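Local structure of CHAD domain (Ricinus communis, 6QV5) at residues V62-F74 against T208-G220. The protein probably binds inorganic polyphosphate through its all-helical CHAD domain, and also binds zinc. Sequence-based numbering, arbitrary orientation.
Sequences VGVRRLRSALKLF and TKRGRYALEFFHG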
ATOM      1  N   VAL A  62       4.047  -0.293   3.640  1.00 51.62           N
ATOM      2  CA  VAL A  62       3.749   0.906   2.844  1.00 51.44           C
ATOM      3  C   VAL A  62       4.977   1.273   1.992  1.00 55.10           C
ATOM      4  O   VAL A  62       4.827   1.594   0.812  1.00 54.66           O
ATOM      5  CB  VAL A  62       3.216   2.080   3.723  1.00 55.35           C
ATOM      6  CG1 VAL A  62       3.273   3.424   2.994  1.00 55.02           C
ATOM      7  CG2 VAL A  62       1.796   1.797   4.203  1.00 55.11           C
ATOM      8  N   GLY A  63       6.168   1.151   2.586  1.00 51.40           N
ATOM      9  CA  GLY A  63       7.448   1.398   1.927  1.00 51.09           C
ATOM     10  C   GLY A  63       7.673   0.498   0.727  1.00 54.86           C
ATOM     11  O   GLY A  63       8.194   0.952  -0.295  1.00 54.39           O
ATOM     12  N   VAL A  64       7.272  -0.786   0.848  1.00 51.65           N
ATOM     13  CA  VAL A  64       7.364  -1.798  -0.211  1.00 51.82           C
ATOM     14  C   VAL A  64       6.378  -1.441  -1.336  1.00 56.90           C
ATOM     15  O   VAL A  64       6.755  -1.491  -2.509  1.00 56.90           O
ATOM     16  CB  VAL A  64       7.184  -3.245   0.340  1.00 55.73           C
ATOM     17  CG1 VAL A  64       7.056  -4.275  -0.783  1.00 55.53           C
ATOM     18  CG2 VAL A  64       8.335  -3.620   1.270  1.00 55.57           C
ATOM     19  N   ARG A  65       5.141  -1.039  -0.966  1.00 54.09           N
ATOM     20  CA  ARG A  65       4.092  -0.616  -1.899  1.00 54.40           C
ATOM     21  C   ARG A  65       4.508   0.635  -2.673  1.00 59.17           C
ATOM     22  O   ARG A  65       4.289   0.695  -3.885  1.00 59.27           O
ATOM     23  CB  ARG A  65       2.771  -0.357  -1.163  1.00 54.43           C
ATOM     24  CG  ARG A  65       1.903  -1.588  -1.025  1.00 64.69           C
ATOM     25  CD  ARG A  65       0.459  -1.197  -0.793  1.00 73.82           C
ATOM     26  NE  ARG A  65      -0.291  -2.264  -0.131  1.00 82.45           N
ATOM     27  CZ  ARG A  65      -0.428  -2.375   1.187  1.00 97.93           C
ATOM     28  NH1 ARG A  65       0.126  -1.482   1.997  1.00 86.41           N
ATOM     29  NH2 ARG A  65      -1.128  -3.377   1.703  1.00 84.33           N
ATOM     30  N   ARG A  66       5.123   1.620  -1.973  1.00 55.89           N
ATOM     31  CA  ARG A  66       5.626   2.876  -2.546  1.00 55.65           C
ATOM     32  C   ARG A  66       6.739   2.594  -3.555  1.00 60.55           C
ATOM     33  O   ARG A  66       6.783   3.235  -4.604  1.00 60.10           O
ATOM     34  CB  ARG A  66       6.142   3.817  -1.444  1.00 54.23           C
ATOM     35  CG  ARG A  66       5.041   4.560  -0.705  1.00 58.95           C
ATOM     36  CD  ARG A  66       5.576   5.424   0.422  1.00 63.08           C
ATOM     37  NE  ARG A  66       6.207   6.647  -0.076  1.00 68.25           N
ATOM     38  CZ  ARG A  66       7.514   6.883  -0.055  1.00 83.24           C
ATOM     39  NH1 ARG A  66       7.996   8.021  -0.537  1.00 70.61           N
ATOM     40  NH2 ARG A  66       8.352   5.987   0.451  1.00 71.85           N
ATOM     41  N   LEU A  67       7.617   1.619  -3.242  1.00 58.07           N
ATOM     42  CA  LEU A  67       8.722   1.194  -4.099  1.00 58.38           C
ATOM     43  C   LEU A  67       8.198   0.543  -5.387  1.00 63.84           C
ATOM     44  O   LEU A  67       8.673   0.887  -6.469  1.00 63.34           O
ATOM     45  CB  LEU A  67       9.658   0.236  -3.332  1.00 58.35           C
ATOM     46  CG  LEU A  67      10.875  -0.317  -4.088  1.00 62.84           C
ATOM     47  CD1 LEU A  67      12.006   0.703  -4.156  1.00 62.94           C
ATOM     48  CD2 LEU A  67      11.371  -1.596  -3.447  1.00 65.03           C
ATOM     49  N   ARG A  68       7.213  -0.375  -5.265  1.00 62.06           N
ATOM     50  CA  ARG A  68       6.607  -1.077  -6.399  1.00 62.75           C
ATOM     51  C   ARG A  68       5.895  -0.114  -7.358  1.00 68.11           C
ATOM     52  O   ARG A  68       6.037  -0.262  -8.574  1.00 67.94           O
ATOM     53  CB  ARG A  68       5.661  -2.188  -5.925  1.00 63.82           C
ATOM     54  CG  ARG A  68       5.582  -3.349  -6.908  1.00 77.22           C
ATOM     55  CD  ARG A  68       4.252  -4.073  -6.844  1.00 90.68           C
ATOM     56  NE  ARG A  68       4.188  -5.027  -5.736  1.00101.46           N
ATOM     57  CZ  ARG A  68       4.531  -6.310  -5.826  1.00115.97           C
ATOM     58  NH1 ARG A  68       4.978  -6.806  -6.974  1.00102.64           N
ATOM     59  NH2 ARG A  68       4.427  -7.104  -4.770  1.00102.95           N
ATOM     60  N   SER A  69       5.164   0.886  -6.811  1.00 65.29           N
ATOM     61  CA  SER A  69       4.463   1.901  -7.605  1.00 65.47           C
ATOM     62  C   SER A  69       5.456   2.837  -8.304  1.00 69.42           C
ATOM     63  O   SER A  69       5.195   3.259  -9.431  1.00 69.01           O
ATOM     64  CB  SER A  69       3.475   2.689  -6.747  1.00 69.52           C
ATOM     65  OG  SER A  69       4.126   3.432  -5.730  1.00 80.17           O
ATOM     66  N   ALA A  70       6.602   3.130  -7.648  1.00 66.31           N
ATOM     67  CA  ALA A  70       7.675   3.963  -8.204  1.00 66.24           C
ATOM     68  C   ALA A  70       8.349   3.241  -9.375  1.00 71.14           C
ATOM     69  O   ALA A  70       8.660   3.876 -10.378  1.00 70.84           O
ATOM     70  CB  ALA A  70       8.701   4.298  -7.132  1.00 66.86           C
ATOM     71  N   LEU A  71       8.533   1.911  -9.266  1.00 68.72           N
ATOM     72  CA  LEU A  71       9.124   1.096 -10.332  1.00 69.04           C
ATOM     73  C   LEU A  71       8.162   0.948 -11.517  1.00 74.60           C
ATOM     74  O   LEU A  71       8.614   0.784 -12.652  1.00 74.19           O
ATOM     75  CB  LEU A  71       9.559  -0.285  -9.808  1.00 68.95           C
ATOM     76  CG  LEU A  71      10.765  -0.305  -8.865  1.00 73.59           C
ATOM     77  CD1 LEU A  71      10.710  -1.495  -7.941  1.00 73.71           C
ATOM     78  CD2 LEU A  71      12.075  -0.297  -9.630  1.00 76.03           C
ATOM     79  N   LYS A  72       6.841   1.028 -11.253  1.00 72.56           N
ATOM     80  CA  LYS A  72       5.790   0.930 -12.264  1.00 73.14           C
ATOM     81  C   LYS A  72       5.752   2.179 -13.150  1.00 78.30           C
ATOM     82  O   LYS A  72       5.595   2.050 -14.366  1.00 78.12           O
ATOM     83  CB  LYS A  72       4.424   0.675 -11.609  1.00 76.05           C
ATOM     84  CG  LYS A  72       3.412   0.009 -12.543  1.00 92.90           C
ATOM     85  CD  LYS A  72       2.206  -0.568 -11.794  1.00103.51           C
ATOM     86  CE  LYS A  72       2.424  -1.970 -11.258  1.00114.27           C
ATOM     87  NZ  LYS A  72       2.490  -2.988 -12.343  1.00122.99           N
ATOM     88  N   LEU A  73       5.899   3.381 -12.551  1.00 75.60           N
ATOM     89  CA  LEU A  73       5.905   4.636 -13.308  1.00 75.85           C
ATOM     90  C   LEU A  73       7.227   4.848 -14.056  1.00 80.27           C
ATOM     91  O   LEU A  73       7.220   5.413 -15.150  1.00 80.24           O
ATOM     92  CB  LEU A  73       5.514   5.864 -12.453  1.00 76.01           C
ATOM     93  CG  LEU A  73       6.266   6.117 -11.144  1.00 80.81           C
ATOM     94  CD1 LEU A  73       7.392   7.121 -11.340  1.00 81.03           C
ATOM     95  CD2 LEU A  73       5.323   6.634 -10.079  1.00 83.17           C
ATOM     96  N   PHE A  74       8.350   4.370 -13.479  1.00 76.91           N
ATOM     97  CA  PHE A  74       9.687   4.462 -14.075  1.00 76.77           C
ATOM     98  C   PHE A  74       9.993   3.290 -15.030  1.00 82.15           C
ATOM     99  O   PHE A  74      11.087   3.250 -15.588  1.00 81.92           O
ATOM    100  CB  PHE A  74      10.776   4.535 -12.979  1.00 78.21           C
ATOM    101  CG  PHE A  74      10.948   5.850 -12.251  1.00 79.36           C
ATOM    102  CD1 PHE A  74      11.246   7.016 -12.945  1.00 82.07           C
ATOM    103  CD2 PHE A  74      10.914   5.902 -10.862  1.00 81.17           C
ATOM    104  CE1 PHE A  74      11.432   8.225 -12.268  1.00 82.82           C
ATOM    105  CE2 PHE A  74      11.097   7.111 -10.186  1.00 83.86           C
ATOM    106  CZ  PHE A  74      11.352   8.264 -10.894  1.00 81.83           C
ATOM    107  N   THR A 208      -6.065   5.379  -6.911  1.00 69.61           N
ATOM    108  CA  THR A 208      -6.058   6.367  -5.834  1.00 69.21           C
ATOM    109  C   THR A 208      -4.704   6.319  -5.101  1.00 72.08           C
ATOM    110  O   THR A 208      -4.155   7.372  -4.773  1.00 71.41           O
ATOM    111  CB  THR A 208      -7.253   6.105  -4.902  1.00 79.29           C
ATOM    112  OG1 THR A 208      -8.466   6.218  -5.648  1.00 80.67           O
ATOM    113  CG2 THR A 208      -7.305   7.056  -3.737  1.00 78.43           C
ATOM    114  N   LYS A 209      -4.178   5.098  -4.849  1.00 68.18           N
ATOM    115  CA  LYS A 209      -2.892   4.871  -4.183  1.00 67.86           C
ATOM    116  C   LYS A 209      -1.730   5.313  -5.074  1.00 71.18           C
ATOM    117  O   LYS A 209      -0.843   6.025  -4.598  1.00 70.41           O
ATOM    118  CB  LYS A 209      -2.730   3.396  -3.775  1.00 70.43           C
ATOM    119  CG  LYS A 209      -3.198   3.089  -2.360  1.00 84.07           C
ATOM    120  CD  LYS A 209      -2.852   1.658  -1.965  1.00 94.07           C
ATOM    121  CE  LYS A 209      -3.201   1.356  -0.529  1.00104.06           C
ATOM    122  NZ  LYS A 209      -2.883  -0.051  -0.170  1.00111.58           N
ATOM    123  N   ARG A 210      -1.753   4.910  -6.369  1.00 67.94           N
ATOM    124  CA  ARG A 210      -0.740   5.259  -7.375  1.00 67.97           C
ATOM    125  C   ARG A 210      -0.632   6.776  -7.547  1.00 71.63           C
ATOM    126  O   ARG A 210       0.480   7.302  -7.609  1.00 71.07           O
ATOM    127  CB  ARG A 210      -1.054   4.599  -8.730  1.00 68.90           C
ATOM    128  CG  ARG A 210      -0.708   3.120  -8.813  1.00 80.70           C
ATOM    129  CD  ARG A 210      -1.162   2.538 -10.136  1.00 92.91           C
ATOM    130  NE  ARG A 210      -1.005   1.083 -10.182  1.00103.40           N
ATOM    131  CZ  ARG A 210      -1.392   0.316 -11.196  1.00118.24           C
ATOM    132  NH1 ARG A 210      -1.967   0.856 -12.265  1.00106.13           N
ATOM    133  NH2 ARG A 210      -1.211  -0.996 -11.151  1.00104.71           N
ATOM    134  N   GLY A 211      -1.785   7.451  -7.595  1.00 68.28           N
ATOM    135  CA  GLY A 211      -1.887   8.900  -7.735  1.00 68.06           C
ATOM    136  C   GLY A 211      -1.383   9.658  -6.523  1.00 71.63           C
ATOM    137  O   GLY A 211      -0.771  10.720  -6.672  1.00 70.73           O
ATOM    138  N   ARG A 212      -1.633   9.110  -5.314  1.00 68.53           N
ATOM    139  CA  ARG A 212      -1.194   9.686  -4.040  1.00 68.64           C
ATOM    140  C   ARG A 212       0.331   9.593  -3.912  1.00 72.91           C
ATOM    141  O   ARG A 212       0.965  10.582  -3.544  1.00 72.64           O
ATOM    142  CB  ARG A 212      -1.880   8.982  -2.853  1.00 69.68           C
ATOM    143  CG  ARG A 212      -1.754   9.731  -1.529  1.00 81.84           C
ATOM    144  CD  ARG A 212      -2.402   8.992  -0.372  1.00 92.88           C
ATOM    145  NE  ARG A 212      -1.504   8.000   0.224  1.00101.77           N
ATOM    146  CZ  ARG A 212      -0.678   8.240   1.238  1.00116.93           C
ATOM    147  NH1 ARG A 212      -0.617   9.450   1.782  1.00103.36           N
ATOM    148  NH2 ARG A 212       0.097   7.275   1.714  1.00105.97           N
ATOM    149  N   TYR A 213       0.911   8.414  -4.233  1.00 69.47           N
ATOM    150  CA  TYR A 213       2.353   8.171  -4.156  1.00 69.27           C
ATOM    151  C   TYR A 213       3.152   9.015  -5.150  1.00 73.61           C
ATOM    152  O   TYR A 213       4.127   9.652  -4.745  1.00 72.82           O
ATOM    153  CB  TYR A 213       2.687   6.670  -4.302  1.00 70.08           C
ATOM    154  CG  TYR A 213       2.120   5.766  -3.225  1.00 71.17           C
ATOM    155  CD1 TYR A 213       1.962   6.218  -1.915  1.00 72.97           C
ATOM    156  CD2 TYR A 213       1.822   4.433  -3.493  1.00 71.77           C
ATOM    157  CE1 TYR A 213       1.457   5.385  -0.917  1.00 73.46           C
ATOM    158  CE2 TYR A 213       1.331   3.587  -2.500  1.00 72.57           C
ATOM    159  CZ  TYR A 213       1.151   4.066  -1.212  1.00 79.57           C
ATOM    160  OH  TYR A 213       0.665   3.234  -0.233  1.00 80.31           O
ATOM    161  N   ALA A 214       2.719   9.051  -6.432  1.00 70.82           N
ATOM    162  CA  ALA A 214       3.364   9.822  -7.503  1.00 71.05           C
ATOM    163  C   ALA A 214       3.409  11.319  -7.198  1.00 75.57           C
ATOM    164  O   ALA A 214       4.419  11.964  -7.472  1.00 74.95           O
ATOM    165  CB  ALA A 214       2.664   9.579  -8.828  1.00 71.78           C
ATOM    166  N   LEU A 215       2.332  11.859  -6.600  1.00 72.89           N
ATOM    167  CA  LEU A 215       2.254  13.267  -6.221  1.00 73.23           C
ATOM    168  C   LEU A 215       3.145  13.574  -5.011  1.00 78.00           C
ATOM    169  O   LEU A 215       3.632  14.697  -4.886  1.00 77.71           O
ATOM    170  CB  LEU A 215       0.795  13.679  -5.973  1.00 73.37           C
ATOM    171  CG  LEU A 215       0.445  15.159  -6.153  1.00 78.18           C
ATOM    172  CD1 LEU A 215       0.693  15.637  -7.590  1.00 78.45           C
ATOM    173  CD2 LEU A 215      -0.996  15.407  -5.785  1.00 80.21           C
ATOM    174  N   GLU A 216       3.376  12.572  -4.140  1.00 75.41           N
ATOM    175  CA  GLU A 216       4.255  12.697  -2.974  1.00 75.49           C
ATOM    176  C   GLU A 216       5.720  12.631  -3.416  1.00 80.25           C
ATOM    177  O   GLU A 216       6.570  13.275  -2.798  1.00 79.65           O
ATOM    178  CB  GLU A 216       3.962  11.602  -1.943  1.00 76.76           C
ATOM    179  CG  GLU A 216       2.737  11.865  -1.083  1.00 86.16           C
ATOM    180  CD  GLU A 216       2.312  10.732  -0.163  1.00102.43           C
ATOM    181  OE1 GLU A 216       2.626   9.555  -0.460  1.00 89.74           O
ATOM    182  OE2 GLU A 216       1.648  11.027   0.856  1.00 96.38           O
ATOM    183  N   PHE A 217       6.010  11.852  -4.487  1.00 77.63           N
ATOM    184  CA  PHE A 217       7.349  11.694  -5.063  1.00 77.80           C
ATOM    185  C   PHE A 217       7.814  12.991  -5.724  1.00 84.36           C
ATOM    186  O   PHE A 217       8.942  13.424  -5.487  1.00 83.81           O
ATOM    187  CB  PHE A 217       7.388  10.539  -6.087  1.00 79.13           C
ATOM    188  CG  PHE A 217       7.138   9.139  -5.572  1.00 80.11           C
ATOM    189  CD1 PHE A 217       7.586   8.750  -4.313  1.00 82.84           C
ATOM    190  CD2 PHE A 217       6.524   8.186  -6.375  1.00 81.90           C
ATOM    191  CE1 PHE A 217       7.374   7.449  -3.849  1.00 83.63           C
ATOM    192  CE2 PHE A 217       6.309   6.887  -5.908  1.00 84.60           C
ATOM    193  CZ  PHE A 217       6.738   6.527  -4.650  1.00 82.64           C
ATOM    194  N   PHE A 218       6.941  13.604  -6.546  1.00 83.41           N
ATOM    195  CA  PHE A 218       7.207  14.855  -7.261  1.00 84.45           C
ATOM    196  C   PHE A 218       6.516  16.033  -6.544  1.00 91.07           C
ATOM    197  O   PHE A 218       5.918  16.893  -7.193  1.00 90.78           O
ATOM    198  CB  PHE A 218       6.746  14.736  -8.730  1.00 86.30           C
ATOM    199  CG  PHE A 218       7.373  13.614  -9.527  1.00 87.93           C
ATOM    200  CD1 PHE A 218       8.615  13.777 -10.132  1.00 91.09           C
ATOM    201  CD2 PHE A 218       6.707  12.407  -9.705  1.00 90.06           C
ATOM    202  CE1 PHE A 218       9.184  12.748 -10.888  1.00 92.08           C
ATOM    203  CE2 PHE A 218       7.279  11.375 -10.452  1.00 92.97           C
ATOM    204  CZ  PHE A 218       8.514  11.552 -11.040  1.00 91.21           C
ATOM    205  N   HIS A 219       6.628  16.072  -5.200  1.00 89.87           N
ATOM    206  CA  HIS A 219       6.019  17.066  -4.308  1.00 90.77           C
ATOM    207  C   HIS A 219       6.444  18.523  -4.586  1.00 96.04           C
ATOM    208  O   HIS A 219       5.575  19.387  -4.720  1.00 95.82           O
ATOM    209  CB  HIS A 219       6.267  16.685  -2.834  1.00 91.80           C
ATOM    210  CG  HIS A 219       5.824  17.718  -1.843  1.00 95.40           C
ATOM    211  ND1 HIS A 219       6.739  18.443  -1.102  1.00 97.27           N
ATOM    212  CD2 HIS A 219       4.575  18.128  -1.520  1.00 97.27           C
ATOM    213  CE1 HIS A 219       6.022  19.260  -0.348  1.00 96.74           C
ATOM    214  NE2 HIS A 219       4.715  19.108  -0.566  1.00 97.09           N
ATOM    215  N   GLY A 220       7.751  18.773  -4.671  1.00 93.53           N
ATOM    216  CA  GLY A 220       8.305  20.106  -4.904  1.00 93.85           C
ATOM    217  C   GLY A 220       8.201  20.646  -6.321  1.00 98.85           C
ATOM    218  O   GLY A 220       8.706  21.737  -6.599  1.00 98.47           O
TER
HETATM  219  O   HOH W   1       4.934   8.402  -1.877  1.00 58.46           O
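Tyr213 and Phe217, one helical turn apart on the segment 208-220, are two knobs from one helix that enter neighbouring holes on the segment 62-74, a worked case of knob-into-hole packing at a near-perpendicular crossing (-84°, axes 9.9 Å apart) within the all-helical CHAD fold. Tyr213 fills the hollow between Val62, Arg65, Arg66 and Ser69; Phe217 fills the next one, bounded by Arg66, Ser69, Ala70 and Leu73. Arg66 and Ser69 are common to both hollows and form the wall between them. Arg66 CG lies over one face of the tyrosine ring, 3.7 Å from the centroid, in a CH-pi contact. Beyond CG the chain bends at chi3 (76°), and the guanidinium turns one face to Phe217 CE1, the planes 57° apart and so not stacked. NH1 bonds to Asn36 OD1, NH2 weakly to His40 ND1, and NE donates to a water that in turn donates to Tyr213 O and Glu216 OE1. Leu73 extends the apolar side: CD2 meets Ala214 CB, and CD1 reaches the edge of the Phe218 ring at CE2, 4.3 Å away. Helix 26-42 closes over this end, with Ile33 touching Phe74, Phe217 and Phe218. At the floor of the Phe217 hole, Ser69 OG donates to Arg66 O (2.9 Å) from above the carbonyl plane, on the same face as Ala70 N, and Phe217 CZ brings its ring edge to 3.3 Å from that oxygen.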